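Local coordinates for nitrilotriacetate monooxygenase component B (Bacillus cereus ATCC 14579, PDB 3BPK), which probably binds FMN and serves as the flavin-reductase-like component B of a nitrilotriacetate monooxygenase, at the interface of chains A and B. Coordinates in Å, arbitrary orientation; residue numbers count along the deposited sequence, not the author numbering. Chains: chain A/B, Nitrilotriacetate monooxygenase component B.

The interface of chains A and B. Residues chain A 134, 167, 172, 177, 182; chain B 20, 23-24.
Helix 14-24 of chain B lays its last turn, B:Leu20 to B:Ser24, against extended segments of chain A, among them strands 134-146, 155-168 and 176-177, which hold A:Ile134, A:Val167 and A:Ile177. A:Ile177 is the central apolar wedge. Its CG1 stands anti to the carbonyl carbon (chi1 -59°), and the bend at chi2 (-69°) turns CD1 to the CD1 branch of B:Leu20 at 3.5 Å, a snug contact in which the two side chains cross at a slant. The other branch, CG2, turns to the helix backbone and lies 3.5 Å from the carbonyl O of B:Gly23. Having no side chain, B:Gly23 lets the isoleucine come close to the main chain. B:Leu20, long enough to extend a methyl from the helix, also meets CG2 of A:Val167 with CD1 at 4.1 Å, the two side chains running past each other in opposite senses.

The beta-branched A:Val167 and A:Ile134 suit strands and present methyls to the helix. B:Ser24 suits a helix end beside an apolar surface: its hydroxyl OG hydrogen-bonds back to the carbonyl O of B:Leu20 at 2.7 Å, 27° out of the carbonyl plane. With the hydroxyl engaged within its own helix, OG can sit 3.5 Å from the CD1 methyl of A:Ile134. A water bridges the carbonyl oxygens of A:Ile177 and B:Gly23, 2.8 Å from each O. The patch lies toward one edge of the two-fold interface of the deposited pair, plausibly the biological dimer, where each subunit's N-terminal helix packs on the other.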
loop_
_atom_site.group_PDB
_atom_site.type_symbol
_atom_site.label_atom_id
_atom_site.label_comp_id
_atom_site.label_asym_id
_atom_site.label_seq_id
_atom_site.Cartn_x
_atom_site.Cartn_y
_atom_site.Cartn_z
ATOM N N ILE A 134 4.057 -17.146 3.757
ATOM C CA ILE A 134 3.223 -16.411 4.695
ATOM C C ILE A 134 1.864 -16.197 4.063
ATOM O O ILE A 134 1.728 -15.759 2.916
ATOM C CB ILE A 134 3.820 -14.996 5.071
ATOM C CG1 ILE A 134 5.202 -15.126 5.733
ATOM C CG2 ILE A 134 2.833 -14.183 5.983
ATOM C CD1 ILE A 134 5.929 -13.791 6.042
ATOM N N VAL A 167 2.796 -18.764 9.068
ATOM C CA VAL A 167 4.132 -18.269 8.781
ATOM C C VAL A 167 5.134 -19.428 8.813
ATOM O O VAL A 167 5.146 -20.212 9.774
ATOM C CB VAL A 167 4.552 -17.250 9.882
ATOM C CG1 VAL A 167 6.010 -16.760 9.695
ATOM C CG2 VAL A 167 3.587 -16.048 9.938
ATOM N N TYR A 172 10.545 -17.163 11.070
ATOM C CA TYR A 172 9.964 -16.578 12.258
ATOM C C TYR A 172 10.937 -16.647 13.409
ATOM O O TYR A 172 11.341 -17.761 13.817
ATOM C CB TYR A 172 8.717 -17.370 12.614
ATOM C CG TYR A 172 7.899 -16.821 13.772
ATOM C CD1 TYR A 172 7.034 -15.747 13.586
ATOM C CD2 TYR A 172 7.961 -17.409 15.040
ATOM C CE1 TYR A 172 6.258 -15.254 14.624
ATOM C CE2 TYR A 172 7.177 -16.938 16.074
ATOM C CZ TYR A 172 6.325 -15.847 15.858
ATOM O OH TYR A 172 5.564 -15.344 16.900
ATOM N N ILE A 177 9.941 -11.338 11.379
ATOM C CA ILE A 177 10.104 -12.050 10.123
ATOM C C ILE A 177 11.446 -11.727 9.479
ATOM O O ILE A 177 11.801 -10.550 9.341
ATOM C CB ILE A 177 8.985 -11.657 9.146
ATOM C CG1 ILE A 177 7.598 -11.972 9.737
ATOM C CG2 ILE A 177 9.215 -12.277 7.756
ATOM C CD1 ILE A 177 7.294 -13.469 9.869
ATOM N N LEU A 182 12.558 -14.426 3.517
ATOM C CA LEU A 182 11.269 -14.367 2.822
ATOM C C LEU A 182 11.395 -14.158 1.312
ATOM O O LEU A 182 10.679 -14.764 0.522
ATOM C CB LEU A 182 10.403 -13.257 3.435
ATOM C CG LEU A 182 9.025 -13.002 2.809
ATOM C CD1 LEU A 182 8.094 -14.245 2.886
ATOM C CD2 LEU A 182 8.347 -11.803 3.460
ATOM N N LEU B 20 4.272 -8.612 13.152
ATOM C CA LEU B 20 4.020 -9.564 12.095
ATOM C C LEU B 20 3.568 -8.878 10.801
ATOM O O LEU B 20 4.044 -9.235 9.713
ATOM C CB LEU B 20 3.007 -10.612 12.556
ATOM C CG LEU B 20 3.085 -11.936 11.833
ATOM C CD1 LEU B 20 4.511 -12.435 11.629
ATOM C CD2 LEU B 20 2.270 -12.952 12.639
ATOM N N GLY B 23 6.524 -6.889 9.284
ATOM C CA GLY B 23 7.592 -7.755 8.786
ATOM C C GLY B 23 7.213 -8.596 7.596
ATOM O O GLY B 23 8.105 -9.111 6.901
ATOM N N SER B 24 5.892 -8.816 7.397
ATOM C CA SER B 24 5.387 -9.691 6.330
ATOM C C SER B 24 5.031 -8.929 5.063
ATOM O O SER B 24 5.292 -9.397 3.926
ATOM C CB SER B 24 4.146 -10.464 6.813
ATOM O OG SER B 24 4.442 -11.286 7.938
HETATM O O HOH W 1 10.700 -8.619 7.706
#